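Local coordinates for protein uroporphyrinogen III cosynthase (HemD) (Helicobacter pylori, PDB 3P9Z) that probably catalyses the cyclization of the linear tetrapyrrole hydroxymethylbilane to the macrocycle uroporphyrinogen III, a step in porphyrin biosynthesis, at residues A[6-11]-A[163-168]. Sequence-based numbering, arbitrary orientation.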
loop_
_atom_site.group_PDB
_atom_site.type_symbol
_atom_site.label_atom_id
_atom_site.label_comp_id
_atom_site.label_asym_id
_atom_site.label_seq_id
_atom_site.Cartn_x
_atom_site.Cartn_y
_atom_site.Cartn_z
ATOM N N GLU A 6 -6.499 15.278 -20.367
ATOM C CA GLU A 6 -6.611 15.328 -18.910
ATOM C C GLU A 6 -5.778 14.229 -18.244
ATOM O O GLU A 6 -5.856 13.076 -18.641
ATOM C CB GLU A 6 -8.061 15.125 -18.481
ATOM C CG GLU A 6 -8.917 16.383 -18.374
ATOM C CD GLU A 6 -10.028 16.209 -17.335
ATOM O OE1 GLU A 6 -9.732 15.842 -16.171
ATOM O OE2 GLU A 6 -11.200 16.430 -17.690
ATOM N N ILE A 7 -5.024 14.590 -17.215
ATOM C CA ILE A 7 -4.245 13.638 -16.433
ATOM C C ILE A 7 -5.006 13.265 -15.139
ATOM O O ILE A 7 -5.325 14.137 -14.311
ATOM C CB ILE A 7 -2.840 14.194 -16.141
ATOM C CG1 ILE A 7 -2.050 14.349 -17.447
ATOM C CG2 ILE A 7 -2.074 13.316 -15.127
ATOM C CD1 ILE A 7 -0.790 15.219 -17.338
ATOM N N VAL A 8 -5.298 11.972 -14.989
ATOM C CA VAL A 8 -6.051 11.455 -13.840
ATOM C C VAL A 8 -5.241 10.418 -13.036
ATOM O O VAL A 8 -4.738 9.439 -13.588
ATOM C CB VAL A 8 -7.396 10.837 -14.294
ATOM C CG1 VAL A 8 -8.273 10.463 -13.103
ATOM C CG2 VAL A 8 -8.148 11.798 -15.194
ATOM N N TRP A 9 -5.130 10.647 -11.726
ATOM C CA TRP A 9 -4.471 9.721 -10.813
ATOM C C TRP A 9 -5.489 8.700 -10.314
ATOM O O TRP A 9 -6.595 9.060 -9.885
ATOM C CB TRP A 9 -3.900 10.474 -9.613
ATOM C CG TRP A 9 -2.826 11.477 -9.942
ATOM C CD1 TRP A 9 -3.003 12.782 -10.277
ATOM C CD2 TRP A 9 -1.409 11.247 -9.951
ATOM N NE1 TRP A 9 -1.782 13.398 -10.490
ATOM C CE2 TRP A 9 -0.789 12.470 -10.296
ATOM C CE3 TRP A 9 -0.606 10.132 -9.679
ATOM C CZ2 TRP A 9 0.602 12.606 -10.393
ATOM C CZ3 TRP A 9 0.781 10.267 -9.760
ATOM C CH2 TRP A 9 1.367 11.496 -10.122
ATOM N N VAL A 10 -5.115 7.428 -10.376
ATOM C CA VAL A 10 -5.897 6.344 -9.815
ATOM C C VAL A 10 -4.999 5.801 -8.707
ATOM O O VAL A 10 -4.043 5.061 -8.961
ATOM C CB VAL A 10 -6.228 5.251 -10.873
ATOM C CG1 VAL A 10 -7.202 4.224 -10.305
ATOM C CG2 VAL A 10 -6.804 5.879 -12.160
ATOM N N HIS A 11 -5.312 6.196 -7.473
ATOM C CA HIS A 11 -4.347 6.177 -6.381
ATOM C C HIS A 11 -5.107 6.278 -5.035
ATOM O O HIS A 11 -6.339 6.369 -5.001
ATOM C CB HIS A 11 -3.384 7.364 -6.603
ATOM C CG HIS A 11 -2.337 7.531 -5.546
ATOM N ND1 HIS A 11 -1.499 6.512 -5.152
ATOM C CD2 HIS A 11 -1.986 8.616 -4.809
ATOM C CE1 HIS A 11 -0.675 6.960 -4.218
ATOM N NE2 HIS A 11 -0.959 8.231 -3.984
ATOM N N SER A 163 -8.404 10.787 -21.695
ATOM C CA SER A 163 -7.665 10.937 -20.429
ATOM C C SER A 163 -6.423 10.064 -20.367
ATOM O O SER A 163 -6.405 8.945 -20.882
ATOM C CB SER A 163 -8.539 10.571 -19.217
ATOM O OG SER A 163 -9.629 11.464 -19.048
ATOM N N ILE A 164 -5.392 10.590 -19.714
ATOM C CA ILE A 164 -4.234 9.801 -19.316
ATOM C C ILE A 164 -4.421 9.349 -17.856
ATOM O O ILE A 164 -4.537 10.180 -16.964
ATOM C CB ILE A 164 -2.924 10.616 -19.452
ATOM C CG1 ILE A 164 -2.676 11.037 -20.915
ATOM C CG2 ILE A 164 -1.738 9.824 -18.921
ATOM C CD1 ILE A 164 -1.927 12.364 -21.046
ATOM N N LEU A 165 -4.417 8.041 -17.627
ATOM C CA LEU A 165 -4.705 7.477 -16.310
ATOM C C LEU A 165 -3.459 6.865 -15.670
ATOM O O LEU A 165 -2.836 5.946 -16.241
ATOM C CB LEU A 165 -5.799 6.404 -16.411
ATOM C CG LEU A 165 -7.009 6.734 -17.283
ATOM C CD1 LEU A 165 -7.874 5.511 -17.445
ATOM C CD2 LEU A 165 -7.803 7.892 -16.678
ATOM N N ILE A 166 -3.121 7.375 -14.485
ATOM C CA ILE A 166 -1.947 6.907 -13.733
ATOM C C ILE A 166 -2.336 5.878 -12.678
ATOM O O ILE A 166 -3.006 6.209 -11.672
ATOM C CB ILE A 166 -1.160 8.093 -13.065
ATOM C CG1 ILE A 166 -0.706 9.109 -14.124
ATOM C CG2 ILE A 166 0.037 7.554 -12.271
ATOM C CD1 ILE A 166 -0.126 10.410 -13.586
ATOM N N PHE A 167 -1.926 4.630 -12.900
ATOM C CA PHE A 167 -2.194 3.566 -11.924
ATOM C C PHE A 167 -0.991 3.336 -11.022
ATOM O O PHE A 167 0.098 2.997 -11.506
ATOM C CB PHE A 167 -2.606 2.272 -12.637
ATOM C CG PHE A 167 -3.850 2.424 -13.487
ATOM C CD1 PHE A 167 -5.126 2.323 -12.907
ATOM C CD2 PHE A 167 -3.751 2.654 -14.853
ATOM C CE1 PHE A 167 -6.291 2.469 -13.690
ATOM C CE2 PHE A 167 -4.906 2.794 -15.654
ATOM C CZ PHE A 167 -6.186 2.703 -15.060
ATOM N N THR A 168 -1.198 3.497 -9.714
ATOM C CA THR A 168 -0.093 3.475 -8.756
ATOM C C THR A 168 0.056 2.147 -8.018
ATOM O O THR A 168 0.984 1.986 -7.243
ATOM C CB THR A 168 -0.208 4.623 -7.729
ATOM O OG1 THR A 168 -1.405 4.448 -6.957
ATOM C CG2 THR A 168 -0.275 5.969 -8.447
#
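Ile7 to Val10 and Ile164 to Phe167 pair in parallel register as neighbouring central strands in one of the two flavodoxin-like α/β domains characteristic of uroporphyrinogen-III synthases, bringing the start of the chain against a strand more than 150 residues later. The backbone ladder is regular: Ile164 N, Val8 N, Ile166 N and Val10 N donate hydrogen bonds in turn to Glu6 O, Ile164 O, Val8 O and Ile166 O.

Both faces of the strand pair are tightly packed. That of Ile7, Trp9, Ile164 and Ile166 is partly covered by helix 214-223. Branched isoleucine suits it: Ile7 sets CG1 against Ile164 and CG2 against Ile166. In Ile166, chi1 (-58°) puts CG1 anti to the carbonyl carbon, and an extended chi2 of 171° carries CD1 over the six-membered ring of Trp9, 3.7 Å from the centroid, a CH-pi contact on the ring normal. The same CD1 meets Ile7 CG2 at 3.8 Å, while Ile166 CG2 reaches the CE3-CZ3 side of the indole, 3.7 Å from Trp9 CE3. The Trp9 ring also meets Tyr18.

On the other face, small valines leave room for larger partners: Val8 CB meets Leu165 CD2, and the phenyl of Phe167 lies beside Val10, CD1 3.7 Å from Val10 CB. Helix 170-179 packs on Val10, Leu165 and Phe167, whose ring meets Phe176 edge-to-face; Val8 also touches strand 19-28.

Glu6, its backbone firmly paired, suits solvent by turning its carboxylate away from the partner strand. The pairing slackens at the C-terminal end, where the CA atoms of His11 and Thr168 stand 5.6 Å apart and Thr168 N reaches Val10 O only weakly, at 3.3 Å. Polar side chains suit this partly exposed end: the imidazole edge of His11 meets the threonine hydroxyl in a hydrogen bond, ND1 to Thr168 OG1, of 2.7 Å.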